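PDB 6NQC: cyanophycinase-like exopeptidase from actinobacterium SCGC AAA027-L06, which probably cleaves peptide bonds as a serine exopeptidase of family S51, the family of cyanophycinase and dipeptidase E. Local coordinates for residues P56-I61 against D85-E90; P62-R67 against H125-T130; L110-A115 against I140-Q145; L169-S174 against D207-S212; H231-G236 against G254-F259. All coordinates share one frame; numbering follows the deposited sequence.

Contact 1 (P56-I61 against D85-E90); sequences PIFLQI and DRLGYE
F58 and E90 are tied by one backbone hydrogen bond, F58 N to E90 O at 3.0 Å. It is nearly straight, with an N-H...O angle of 172°, and lies in the carbonyl plane. I57 CA lies 3.4 Å from E90 O in a CA-H...O contact. A water adds a second polar link. It donates to P56 O and accepts from E90 N, so it fills in where these two groups stand too far apart to bond directly. These links join elements of a beta-alpha-beta crossover. Strand 57-61 leads into helix 70-87, and strand 90-93 returns parallel to the first strand at the edge of the main sheet. The helix ends in a Schellman motif with G88 at positive phi as the C-prime residue, and Y89 and E90 turn the chain back toward the sheet. The apolar contacts are looser. P56 CB meets Y89 CD1 at 4.1 Å. F58 has its CG anti to the backbone N (chi1 -169°), which lays the ring beside the carbonyl carbon; F58 CE2 comes no nearer than 4.4 Å to L87 CD1. Q60 NE2 sits over the centre of one face of that ring and bonds to G80 O of the helix. I57 and E90 extend side by side, with I57 CG2 4.0 Å from E90 OE1. The other carboxylate oxygen of E90 forms a salt bridge with K92.

Contact 2 (P62-R67 against H125-T130); sequences PTAAGR and HYLADT
T63 meets the helix through three of its atoms. T63 CG2 touches T130 CG2 at 3.5 Å, its CB lies against L127 CD1, and T63 O sits in plane at the edge of the Y126 ring, 3.3 Å from Y126 CD2. T63 OG1 bonds elsewhere, to V96 O. A64 follows in a short 3-10 turn, with A64 CB 4.0 Å from L127 CB. At G66 the CA is 3.8 Å from Y126 CE2, and a beta carbon there would clash with the ring. R67 CG stands 3.7 Å from the centroid of the Y126 ring and 11° off the normal, a CH-pi contact. Bends at chi2 and chi3 carry the guanidinium over the CD1 side, its plane 50° from the ring. T130 OG1 lies over the opposite face and bonds to Y126 O at 2.8 Å. A leucine in place of Y126 would probably leave R67 without its flat support and L97 O without the bond from the tyrosine hydroxyl. The loop links strand 57-61 to helix 70-87, where A65 packs on I73 and W76. Helix 124-131 lies across from it, and L127 touches residues of a possible nucleophile elbow.

Contact 3 (L110-A115 against I140-Q145); sequences LVKDAA and IYENWQ
N143 OD1 is gripped by two donors, A114 N at 3.0 Å and the ammonium of K54. The A114 N-H comes from above the amide carbonyl plane, 37° out of it. This side chain ties helix 135-145, which packs on the main, largely parallel sheet, to the loop that leads into strand 116-119. L110 to D113 form a type I beta turn at the end of helix 105-110. N143 CG is anti to its own N (chi1 -173°), which places the amide beside A114. There N143 uses both ends on one residue, because its ND2 also donates to A114 O. The paired bonds fix which way round the amide lies. Next to this polar clasp, V111 packs on I140, both against I117 of the sheet. K112 and E142 run side by side, but their charges stay beyond salt-bridge range. The ND2 bond is 2.9 Å from N143 ND2 to A114 O, follows a lone pair of that oxygen and is nearly straight at 173°.

Contact 4 (L169-S174 against D207-S212); sequences LSRHQS and DLPTDS
R171 grips D207 side-on with two nitrogens, yet one takes the backbone and the other the carboxylate. R171 NE donates to D207 O at 3.1 Å, and R171 NH1 forms a salt bridge with D207 OD1 at 2.9 Å. Neither oxygen is met in its own plane. NE stands 43° out of the D207 carbonyl plane, and NH1 comes from above the carboxylate. The side chain starts with CG between its backbone N and carbonyl carbon (chi1 72°), then bends at chi3 and runs past P209. P209 CD sits over the centre of one guanidinium face, 3.9 Å from R171 CZ. A methionine in place of R171 would probably leave D207 without this partner and P209 without its flat cover. Each loop contains a type I turn. In the first, S170 OG accepts from H172 N in an ST turn. In the second, L208 N is held by D211 OD2. S174 OG lies 3.5 Å from L208 CD2, and a water bridges S174 OG to T210 OG1. The contact joins the loops before strands 175-176 and 213-217 at the surface. The NH1 salt bridge is likely to depend on the ionisation of D207; the NE bond, made to the backbone, would not.

Contact 5 (H231-G236 against G254-F259); sequences HWQVVG and GESISF
W232 and I257 form the tight part of this contact. They are an antiparallel hydrogen-bonded pair, with W232 N to I257 O and I257 N to W232 O both at 2.9 Å. Their side chains share the sheet face that also takes F259. F259 CD2 lies over one face of the indole, 3.6 Å from W232 CD1, with the ring planes 34° apart. I257 O sits in plane at the indole edge. On its inner side W232 packs on L26 and L28 of the central sheet, while I257 turns its end to I242 and L251. Beyond the pair, E255 O accepts from V234 N, and beyond the ladder G254 N donates to V234 O at 3.1 Å. The other face is looser and more polar. Q233 and S256 are a non-hydrogen-bonded pair there, and Q233 CG is 3.7 Å from S256 OG. H231 lies beside them, with H231 CD2 3.2 Å from S256 OG. No side-chain hydrogen bond crosses on that side. Strand 256-257, near the C-terminus, is an edge strand of the main sheet. Backbone bonds set its register, and aromatic and aliphatic packing seals one face. No salt bridge crosses the contact; the carboxylate of F259 bonds to N183.

How the contacts relate
Contacts 1 and 3 belong together. L59 packs on V111, I61 on I140 and I57 on A114, so strand 57-61 serves both. Contact 2 continues from the end of that strand, in the loop facing helix 124-131. Contacts 1 to 3 are all partly buried, but 1 relies on backbone and water, 2 on a tyrosine ring with an arginine over one face and a threonine hydroxyl over the other, and 3 on an asparagine clasp. Contacts 4 and 5 are surface contacts. Contact 5 reaches the same main sheet as contact 1, but at its other edge and with antiparallel pairing. Contact 4 is far from contact 1, about 36 Å between centres, but nearer contact 2. It is the one built on a salt bridge.

Contact 1 (P56-I61 against D85-E90)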
# COMPACT_ATOMS: atom_id res chain seq x y z
N PRO A 56 3.53 12.40 14.44
CA PRO A 56 4.64 12.07 13.51
C PRO A 56 5.17 10.65 13.68
O PRO A 56 6.32 10.41 13.94
CB PRO A 56 5.69 13.12 13.89
CG PRO A 56 5.52 13.27 15.40
CD PRO A 56 4.00 13.21 15.60
N ILE A 57 4.27 9.66 13.51
CA ILE A 57 4.69 8.26 13.62
C ILE A 57 4.62 7.57 12.25
O ILE A 57 3.80 7.92 11.40
CB ILE A 57 3.86 7.46 14.66
CG1 ILE A 57 2.37 7.61 14.38
CG2 ILE A 57 4.20 7.90 16.10
CD1 ILE A 57 1.57 6.51 15.01
N PHE A 58 5.50 6.59 12.07
CA PHE A 58 5.61 5.70 10.92
C PHE A 58 5.06 4.36 11.38
O PHE A 58 5.76 3.53 11.97
CB PHE A 58 7.07 5.59 10.49
CG PHE A 58 7.31 4.93 9.18
CD1 PHE A 58 6.33 4.20 8.51
CD2 PHE A 58 8.56 5.06 8.59
CE1 PHE A 58 6.62 3.59 7.30
CE2 PHE A 58 8.84 4.46 7.38
CZ PHE A 58 7.87 3.73 6.73
N LEU A 59 3.76 4.16 11.15
CA LEU A 59 3.06 2.98 11.64
C LEU A 59 3.16 1.90 10.57
O LEU A 59 2.85 2.14 9.40
CB LEU A 59 1.61 3.35 11.95
CG LEU A 59 0.86 2.51 12.97
CD1 LEU A 59 -0.33 3.25 13.57
CD2 LEU A 59 0.38 1.26 12.24
N GLN A 60 3.64 0.73 10.95
CA GLN A 60 4.03 -0.32 10.01
C GLN A 60 3.20 -1.57 10.28
O GLN A 60 3.13 -2.03 11.42
CB GLN A 60 5.52 -0.61 10.11
CG GLN A 60 6.32 0.60 9.77
CD GLN A 60 7.78 0.48 10.13
OE1 GLN A 60 8.21 -0.52 10.70
NE2 GLN A 60 8.55 1.50 9.76
N ILE A 61 2.53 -2.05 9.25
CA ILE A 61 1.59 -3.16 9.40
C ILE A 61 2.05 -4.31 8.50
O ILE A 61 2.05 -4.21 7.25
CB ILE A 61 0.15 -2.72 9.08
CG1 ILE A 61 -0.27 -1.62 10.06
CG2 ILE A 61 -0.76 -3.90 9.16
CD1 ILE A 61 -1.65 -1.12 9.88
N ASP A 85 14.34 5.15 11.92
CA ASP A 85 15.47 5.82 12.58
C ASP A 85 16.25 6.70 11.60
O ASP A 85 16.63 7.83 11.93
CB ASP A 85 16.40 4.77 13.20
CG ASP A 85 15.78 4.11 14.44
OD1 ASP A 85 14.78 4.64 14.97
OD2 ASP A 85 16.30 3.05 14.86
N ARG A 86 16.51 6.20 10.39
CA ARG A 86 17.21 7.02 9.41
C ARG A 86 16.42 8.28 9.07
O ARG A 86 17.02 9.32 8.79
CB ARG A 86 17.46 6.21 8.12
CG ARG A 86 18.44 5.06 8.29
CD ARG A 86 18.93 4.51 6.94
NE ARG A 86 17.89 3.77 6.26
CZ ARG A 86 17.65 2.48 6.45
NH1 ARG A 86 18.38 1.78 7.30
NH2 ARG A 86 16.66 1.89 5.79
N LEU A 87 15.08 8.20 9.04
CA LEU A 87 14.31 9.36 8.64
C LEU A 87 14.06 10.33 9.80
O LEU A 87 13.72 11.48 9.55
CB LEU A 87 12.96 8.94 8.05
CG LEU A 87 13.08 7.95 6.90
CD1 LEU A 87 11.70 7.59 6.33
CD2 LEU A 87 13.93 8.53 5.81
N GLY A 88 14.17 9.86 11.04
CA GLY A 88 13.94 10.73 12.18
C GLY A 88 12.56 10.70 12.79
O GLY A 88 12.19 11.66 13.46
N TYR A 89 11.80 9.62 12.61
CA TYR A 89 10.47 9.50 13.20
C TYR A 89 10.35 8.18 13.95
O TYR A 89 10.94 7.16 13.56
CB TYR A 89 9.38 9.59 12.11
CG TYR A 89 9.53 10.84 11.27
CD1 TYR A 89 9.02 12.06 11.71
CD2 TYR A 89 10.21 10.81 10.07
CE1 TYR A 89 9.19 13.21 10.95
CE2 TYR A 89 10.36 11.93 9.31
CZ TYR A 89 9.87 13.13 9.75
OH TYR A 89 10.05 14.24 8.97
N GLU A 90 9.58 8.22 15.04
CA GLU A 90 9.28 7.03 15.80
C GLU A 90 8.44 6.06 14.96
O GLU A 90 7.45 6.44 14.33
CB GLU A 90 8.52 7.41 17.06
CG GLU A 90 8.37 6.27 18.02
CD GLU A 90 7.50 6.63 19.19
OE1 GLU A 90 6.87 7.71 19.13
OE2 GLU A 90 7.44 5.82 20.15
O HOH W 1 8.23 10.73 15.75

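Contact 2 (P62-R67 against H125-T130)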
# COMPACT_ATOMS: atom_id res chain seq x y z
N PRO A 62 2.50 -5.41 9.12
CA PRO A 62 3.13 -6.48 8.35
C PRO A 62 2.21 -7.67 8.15
O PRO A 62 2.67 -8.77 7.86
CB PRO A 62 4.31 -6.87 9.26
CG PRO A 62 3.64 -6.82 10.61
CD PRO A 62 2.69 -5.62 10.57
N THR A 63 0.91 -7.46 8.28
CA THR A 63 -0.03 -8.56 8.25
C THR A 63 0.05 -9.41 7.00
O THR A 63 -0.27 -10.60 7.05
CB THR A 63 -1.46 -7.98 8.37
OG1 THR A 63 -1.48 -7.10 9.49
CG2 THR A 63 -2.50 -9.08 8.53
N ALA A 64 0.45 -8.83 5.85
CA ALA A 64 0.66 -9.63 4.65
C ALA A 64 1.63 -10.78 4.91
O ALA A 64 1.56 -11.79 4.22
CB ALA A 64 1.17 -8.77 3.49
N ALA A 65 2.52 -10.63 5.90
CA ALA A 65 3.51 -11.65 6.21
C ALA A 65 3.13 -12.46 7.44
O ALA A 65 3.98 -13.16 7.99
CB ALA A 65 4.88 -11.00 6.40
N GLY A 66 1.86 -12.36 7.88
CA GLY A 66 1.42 -12.95 9.14
C GLY A 66 1.49 -14.46 9.23
O GLY A 66 1.39 -15.00 10.33
N ARG A 67 1.61 -15.16 8.12
CA ARG A 67 1.81 -16.60 8.17
C ARG A 67 3.29 -16.98 8.15
O ARG A 67 3.61 -18.17 8.23
CB ARG A 67 1.08 -17.30 7.02
CG ARG A 67 -0.45 -17.14 7.11
CD ARG A 67 -1.25 -18.39 6.66
NE ARG A 67 -1.59 -18.32 5.24
CZ ARG A 67 -2.84 -18.27 4.75
NH1 ARG A 67 -3.89 -18.32 5.57
NH2 ARG A 67 -3.02 -18.20 3.44
N HIS A 125 -3.69 -12.13 -0.51
CA HIS A 125 -4.95 -12.76 -0.11
C HIS A 125 -5.07 -12.82 1.40
O HIS A 125 -6.14 -12.53 1.95
CB HIS A 125 -5.05 -14.13 -0.76
CG HIS A 125 -5.03 -14.06 -2.24
ND1 HIS A 125 -6.14 -13.70 -2.98
CD2 HIS A 125 -4.02 -14.23 -3.13
CE1 HIS A 125 -5.82 -13.69 -4.27
NE2 HIS A 125 -4.54 -14.00 -4.39
N TYR A 126 -3.97 -13.15 2.09
CA TYR A 126 -4.01 -13.18 3.54
C TYR A 126 -4.20 -11.78 4.12
O TYR A 126 -4.95 -11.59 5.08
CB TYR A 126 -2.74 -13.84 4.09
CG TYR A 126 -2.79 -14.11 5.58
CD1 TYR A 126 -3.59 -15.11 6.10
CD2 TYR A 126 -2.02 -13.34 6.47
CE1 TYR A 126 -3.64 -15.37 7.46
CE2 TYR A 126 -2.08 -13.57 7.85
CZ TYR A 126 -2.89 -14.59 8.33
OH TYR A 126 -2.97 -14.84 9.69
N LEU A 127 -3.51 -10.78 3.54
CA LEU A 127 -3.65 -9.42 4.03
C LEU A 127 -5.11 -9.01 3.98
O LEU A 127 -5.68 -8.57 4.98
CB LEU A 127 -2.79 -8.46 3.20
CG LEU A 127 -2.94 -6.97 3.58
CD1 LEU A 127 -2.80 -6.77 5.10
CD2 LEU A 127 -1.93 -6.11 2.83
N ALA A 128 -5.73 -9.19 2.81
CA ALA A 128 -7.12 -8.82 2.62
C ALA A 128 -8.05 -9.59 3.56
O ALA A 128 -8.89 -9.00 4.25
CB ALA A 128 -7.54 -9.08 1.17
N ASP A 129 -7.96 -10.92 3.55
CA ASP A 129 -8.86 -11.73 4.37
C ASP A 129 -8.71 -11.43 5.86
O ASP A 129 -9.68 -11.51 6.61
CB ASP A 129 -8.61 -13.21 4.12
CG ASP A 129 -9.11 -13.69 2.76
OD1 ASP A 129 -9.94 -13.01 2.12
OD2 ASP A 129 -8.63 -14.74 2.31
N THR A 130 -7.51 -11.03 6.30
CA THR A 130 -7.27 -10.83 7.72
C THR A 130 -7.78 -9.49 8.21
O THR A 130 -8.28 -9.42 9.33
CB THR A 130 -5.77 -10.99 8.03
OG1 THR A 130 -5.36 -12.34 7.78
CG2 THR A 130 -5.50 -10.71 9.45

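Contact 3 (L110-A115 against I140-Q145)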
# COMPACT_ATOMS: atom_id res chain seq x y z
N LEU A 110 -4.27 3.21 18.06
CA LEU A 110 -3.02 3.72 17.49
C LEU A 110 -3.17 4.16 16.03
O LEU A 110 -2.55 5.14 15.60
CB LEU A 110 -1.94 2.65 17.56
CG LEU A 110 -0.92 2.73 18.69
CD1 LEU A 110 -0.13 1.41 18.76
CD2 LEU A 110 0.00 3.91 18.56
N VAL A 111 -3.93 3.41 15.23
CA VAL A 111 -4.01 3.71 13.81
C VAL A 111 -4.81 4.96 13.53
O VAL A 111 -4.80 5.47 12.40
CB VAL A 111 -4.62 2.56 12.99
CG1 VAL A 111 -3.66 1.37 12.98
CG2 VAL A 111 -5.99 2.16 13.54
N LYS A 112 -5.52 5.48 14.53
CA LYS A 112 -6.44 6.57 14.30
C LYS A 112 -5.76 7.93 14.35
O LYS A 112 -6.39 8.93 13.99
CB LYS A 112 -7.58 6.53 15.34
CG LYS A 112 -8.54 5.37 15.09
CD LYS A 112 -9.82 5.51 15.88
CE LYS A 112 -10.11 4.24 16.67
NZ LYS A 112 -11.56 3.86 16.63
N ASP A 113 -4.50 7.99 14.77
CA ASP A 113 -3.71 9.24 14.65
C ASP A 113 -2.27 8.92 14.25
O ASP A 113 -1.36 8.86 15.08
CB ASP A 113 -3.78 10.02 15.97
CG ASP A 113 -3.13 11.38 15.89
OD1 ASP A 113 -2.50 11.70 14.85
OD2 ASP A 113 -3.24 12.12 16.89
N ALA A 114 -2.05 8.73 12.95
CA ALA A 114 -0.74 8.32 12.45
C ALA A 114 -0.43 9.11 11.19
O ALA A 114 -1.24 9.15 10.27
CB ALA A 114 -0.70 6.80 12.21
N ALA A 115 0.77 9.72 11.14
CA ALA A 115 1.14 10.45 9.93
C ALA A 115 1.26 9.53 8.71
O ALA A 115 0.92 9.92 7.58
CB ALA A 115 2.46 11.19 10.12
N ILE A 140 -7.82 2.59 10.31
CA ILE A 140 -6.88 3.01 9.27
C ILE A 140 -7.58 3.88 8.23
O ILE A 140 -7.06 4.92 7.80
CB ILE A 140 -6.23 1.78 8.62
CG1 ILE A 140 -5.44 1.00 9.66
CG2 ILE A 140 -5.35 2.19 7.41
CD1 ILE A 140 -5.07 -0.40 9.24
N TYR A 141 -8.80 3.49 7.84
CA TYR A 141 -9.57 4.23 6.87
C TYR A 141 -9.90 5.62 7.39
O TYR A 141 -9.69 6.63 6.70
CB TYR A 141 -10.85 3.46 6.54
CG TYR A 141 -11.76 4.17 5.58
CD1 TYR A 141 -11.46 4.24 4.23
CD2 TYR A 141 -12.91 4.81 6.01
CE1 TYR A 141 -12.27 4.89 3.34
CE2 TYR A 141 -13.72 5.49 5.12
CZ TYR A 141 -13.40 5.51 3.78
OH TYR A 141 -14.21 6.17 2.86
N GLU A 142 -10.39 5.70 8.62
CA GLU A 142 -10.68 6.99 9.23
C GLU A 142 -9.43 7.85 9.32
O GLU A 142 -9.49 9.07 9.06
CB GLU A 142 -11.28 6.78 10.62
CG GLU A 142 -12.76 6.33 10.63
CD GLU A 142 -13.17 5.85 12.01
OE1 GLU A 142 -12.44 6.12 13.00
OE2 GLU A 142 -14.21 5.18 12.10
N ASN A 143 -8.30 7.26 9.69
CA ASN A 143 -7.05 8.02 9.75
C ASN A 143 -6.70 8.60 8.39
O ASN A 143 -6.39 9.80 8.25
CB ASN A 143 -5.92 7.14 10.29
CG ASN A 143 -4.64 7.93 10.55
OD1 ASN A 143 -4.58 8.76 11.43
ND2 ASN A 143 -3.61 7.64 9.78
N TRP A 144 -6.79 7.78 7.35
CA TRP A 144 -6.51 8.24 6.00
C TRP A 144 -7.49 9.33 5.58
O TRP A 144 -7.09 10.37 5.05
CB TRP A 144 -6.55 7.05 5.04
CG TRP A 144 -6.42 7.42 3.62
CD1 TRP A 144 -5.42 8.15 3.05
CD2 TRP A 144 -7.32 7.06 2.56
NE1 TRP A 144 -5.67 8.31 1.71
CE2 TRP A 144 -6.82 7.64 1.38
CE3 TRP A 144 -8.51 6.33 2.50
CZ2 TRP A 144 -7.45 7.50 0.15
CZ3 TRP A 144 -9.14 6.18 1.26
CH2 TRP A 144 -8.60 6.77 0.11
N GLN A 145 -8.77 9.10 5.81
CA GLN A 145 -9.77 10.07 5.40
C GLN A 145 -9.56 11.41 6.09
O GLN A 145 -9.94 12.45 5.54
CB GLN A 145 -11.17 9.53 5.67
CG GLN A 145 -11.56 8.44 4.68
CD GLN A 145 -11.89 9.01 3.33
OE1 GLN A 145 -12.69 9.96 3.23
NE2 GLN A 145 -11.28 8.47 2.27

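Contact 4 (L169-S174 against D207-S212)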
# COMPACT_ATOMS: atom_id res chain seq x y z
N LEU A 169 -6.90 -20.06 -9.02
CA LEU A 169 -8.31 -20.35 -9.22
C LEU A 169 -8.74 -19.87 -10.60
O LEU A 169 -8.55 -20.59 -11.58
CB LEU A 169 -9.12 -19.69 -8.09
CG LEU A 169 -9.00 -20.24 -6.68
CD1 LEU A 169 -10.10 -19.61 -5.83
CD2 LEU A 169 -9.09 -21.77 -6.68
N SER A 170 -9.36 -18.71 -10.70
CA SER A 170 -9.79 -18.18 -12.00
C SER A 170 -10.02 -16.67 -11.85
O SER A 170 -10.03 -16.15 -10.74
CB SER A 170 -11.06 -18.88 -12.51
OG SER A 170 -12.24 -18.34 -11.92
N ARG A 171 -10.21 -15.99 -12.99
CA ARG A 171 -10.52 -14.58 -12.94
C ARG A 171 -11.86 -14.29 -12.28
O ARG A 171 -12.12 -13.14 -11.93
CB ARG A 171 -10.49 -14.00 -14.34
CG ARG A 171 -11.64 -14.42 -15.25
CD ARG A 171 -11.31 -14.07 -16.69
NE ARG A 171 -11.14 -12.62 -16.90
CZ ARG A 171 -12.15 -11.83 -17.28
NH1 ARG A 171 -11.98 -10.53 -17.46
NH2 ARG A 171 -13.35 -12.35 -17.48
N HIS A 172 -12.72 -15.28 -12.09
CA HIS A 172 -14.01 -15.06 -11.45
C HIS A 172 -14.01 -15.37 -9.96
O HIS A 172 -15.07 -15.29 -9.33
CB HIS A 172 -15.08 -15.89 -12.15
CG HIS A 172 -15.22 -15.56 -13.60
ND1 HIS A 172 -15.97 -14.49 -14.05
CD2 HIS A 172 -14.66 -16.13 -14.69
CE1 HIS A 172 -15.88 -14.43 -15.36
NE2 HIS A 172 -15.09 -15.41 -15.78
N GLN A 173 -12.84 -15.72 -9.40
CA GLN A 173 -12.74 -16.06 -7.99
C GLN A 173 -11.69 -15.19 -7.30
O GLN A 173 -10.83 -15.72 -6.60
CB GLN A 173 -12.39 -17.57 -7.86
CG GLN A 173 -13.52 -18.48 -8.42
CD GLN A 173 -12.98 -19.84 -8.84
OE1 GLN A 173 -12.36 -19.99 -9.90
NE2 GLN A 173 -13.17 -20.83 -7.99
N SER A 174 -11.74 -13.88 -7.53
CA SER A 174 -10.82 -12.96 -6.88
C SER A 174 -11.17 -12.83 -5.40
O SER A 174 -12.32 -13.06 -4.99
CB SER A 174 -10.89 -11.61 -7.57
OG SER A 174 -10.50 -11.78 -8.93
N ASP A 207 -6.05 -9.43 -16.22
CA ASP A 207 -7.41 -9.21 -16.75
C ASP A 207 -8.42 -9.84 -15.80
O ASP A 207 -8.70 -11.04 -15.89
CB ASP A 207 -7.53 -9.79 -18.16
CG ASP A 207 -8.91 -9.69 -18.73
OD1 ASP A 207 -9.72 -8.88 -18.21
OD2 ASP A 207 -9.17 -10.43 -19.71
N LEU A 208 -8.98 -8.99 -14.93
CA LEU A 208 -10.08 -9.37 -14.06
C LEU A 208 -11.36 -8.71 -14.54
O LEU A 208 -11.34 -7.57 -15.03
CB LEU A 208 -9.85 -8.97 -12.60
CG LEU A 208 -8.64 -9.64 -11.93
CD1 LEU A 208 -8.50 -9.08 -10.48
CD2 LEU A 208 -8.76 -11.14 -11.87
N PRO A 209 -12.50 -9.39 -14.36
CA PRO A 209 -13.78 -8.84 -14.85
C PRO A 209 -14.23 -7.63 -14.07
O PRO A 209 -15.17 -6.96 -14.51
CB PRO A 209 -14.76 -10.00 -14.65
CG PRO A 209 -14.19 -10.78 -13.48
CD PRO A 209 -12.67 -10.66 -13.61
N THR A 210 -13.60 -7.34 -12.92
CA THR A 210 -13.93 -6.19 -12.10
C THR A 210 -13.04 -4.98 -12.38
O THR A 210 -13.22 -3.94 -11.75
CB THR A 210 -13.83 -6.60 -10.63
OG1 THR A 210 -12.55 -7.22 -10.39
CG2 THR A 210 -14.94 -7.62 -10.29
N ASP A 211 -12.12 -5.09 -13.35
CA ASP A 211 -11.15 -4.04 -13.61
C ASP A 211 -11.79 -2.82 -14.27
O ASP A 211 -12.77 -2.91 -15.01
CB ASP A 211 -10.04 -4.54 -14.55
CG ASP A 211 -8.97 -5.34 -13.85
OD1 ASP A 211 -8.80 -5.25 -12.61
OD2 ASP A 211 -8.28 -6.11 -14.59
N SER A 212 -11.20 -1.67 -14.01
CA SER A 212 -11.43 -0.47 -14.83
C SER A 212 -10.06 -0.11 -15.41
O SER A 212 -9.72 -0.54 -16.51
CB SER A 212 -12.04 0.66 -14.02
OG SER A 212 -13.28 0.24 -13.44
O HOH W 2 -12.17 -10.06 -10.09

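Contact 5 (H231-G236 against G254-F259)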
# COMPACT_ATOMS: atom_id res chain seq x y z
N HIS A 231 -4.16 14.29 -8.92
CA HIS A 231 -3.36 13.55 -9.89
C HIS A 231 -2.38 12.64 -9.17
O HIS A 231 -2.11 12.76 -7.98
CB HIS A 231 -2.61 14.50 -10.83
CG HIS A 231 -1.59 15.34 -10.14
ND1 HIS A 231 -1.94 16.42 -9.35
CD2 HIS A 231 -0.24 15.25 -10.09
CE1 HIS A 231 -0.84 16.96 -8.85
NE2 HIS A 231 0.21 16.27 -9.28
N TRP A 232 -1.84 11.71 -9.93
CA TRP A 232 -0.90 10.73 -9.44
C TRP A 232 0.47 11.02 -10.03
O TRP A 232 0.59 11.27 -11.23
CB TRP A 232 -1.32 9.34 -9.86
CG TRP A 232 -2.58 8.83 -9.26
CD1 TRP A 232 -3.84 9.07 -9.69
CD2 TRP A 232 -2.69 8.00 -8.11
NE1 TRP A 232 -4.74 8.42 -8.88
CE2 TRP A 232 -4.05 7.76 -7.89
CE3 TRP A 232 -1.75 7.43 -7.23
CZ2 TRP A 232 -4.52 6.97 -6.85
CZ3 TRP A 232 -2.21 6.68 -6.17
CH2 TRP A 232 -3.59 6.44 -6.00
N GLN A 233 1.49 10.91 -9.22
CA GLN A 233 2.84 11.22 -9.66
C GLN A 233 3.76 10.05 -9.39
O GLN A 233 3.65 9.38 -8.36
CB GLN A 233 3.34 12.48 -8.95
CG GLN A 233 4.47 13.16 -9.71
CD GLN A 233 4.99 14.37 -8.97
OE1 GLN A 233 4.24 15.06 -8.27
NE2 GLN A 233 6.28 14.62 -9.12
N VAL A 234 4.63 9.79 -10.36
CA VAL A 234 5.55 8.67 -10.33
C VAL A 234 6.76 9.09 -9.52
O VAL A 234 7.22 10.24 -9.63
CB VAL A 234 5.97 8.26 -11.75
CG1 VAL A 234 7.01 7.11 -11.69
CG2 VAL A 234 4.80 7.89 -12.59
N VAL A 235 7.28 8.17 -8.71
CA VAL A 235 8.45 8.38 -7.87
C VAL A 235 9.34 7.14 -7.96
O VAL A 235 8.85 6.01 -8.08
CB VAL A 235 8.05 8.67 -6.41
CG1 VAL A 235 9.30 8.82 -5.54
CG2 VAL A 235 7.18 9.92 -6.30
N GLY A 236 10.64 7.36 -7.89
CA GLY A 236 11.57 6.26 -7.75
C GLY A 236 12.33 5.90 -9.01
O GLY A 236 12.52 6.70 -9.93
N GLY A 254 8.71 11.80 -11.89
CA GLY A 254 8.38 13.15 -12.15
C GLY A 254 7.09 13.32 -12.94
O GLY A 254 6.43 14.35 -12.81
N GLU A 255 6.72 12.33 -13.75
CA GLU A 255 5.55 12.44 -14.60
C GLU A 255 4.27 12.26 -13.78
O GLU A 255 4.26 11.65 -12.71
CB GLU A 255 5.59 11.41 -15.72
CG GLU A 255 6.78 11.57 -16.65
CD GLU A 255 6.65 10.72 -17.90
OE1 GLU A 255 7.43 9.75 -18.02
OE2 GLU A 255 5.78 11.05 -18.77
N SER A 256 3.19 12.82 -14.31
CA SER A 256 1.89 12.86 -13.66
C SER A 256 0.85 12.28 -14.59
O SER A 256 1.02 12.31 -15.80
CB SER A 256 1.49 14.31 -13.31
OG SER A 256 2.17 14.76 -12.15
N ILE A 257 -0.24 11.75 -14.01
CA ILE A 257 -1.39 11.27 -14.76
C ILE A 257 -2.62 11.33 -13.86
O ILE A 257 -2.53 11.14 -12.65
CB ILE A 257 -1.14 9.83 -15.29
CG1 ILE A 257 -2.23 9.42 -16.26
CG2 ILE A 257 -1.03 8.86 -14.11
CD1 ILE A 257 -1.87 8.20 -17.08
N SER A 258 -3.79 11.54 -14.47
CA SER A 258 -5.06 11.49 -13.74
C SER A 258 -5.82 10.22 -14.07
O SER A 258 -5.80 9.73 -15.21
CB SER A 258 -5.91 12.74 -14.04
OG SER A 258 -5.34 13.88 -13.41
N PHE A 259 -6.47 9.66 -13.06
CA PHE A 259 -7.34 8.49 -13.26
C PHE A 259 -8.77 8.94 -12.93
O PHE A 259 -9.55 8.17 -12.41
CB PHE A 259 -6.94 7.32 -12.37
CG PHE A 259 -5.60 6.76 -12.67
CD1 PHE A 259 -5.06 6.87 -13.95
CD2 PHE A 259 -4.85 6.19 -11.68
CE1 PHE A 259 -3.81 6.36 -14.21
CE2 PHE A 259 -3.60 5.71 -11.93
CZ PHE A 259 -3.08 5.77 -13.20
OXT PHE A 259 -9.13 10.10 -13.14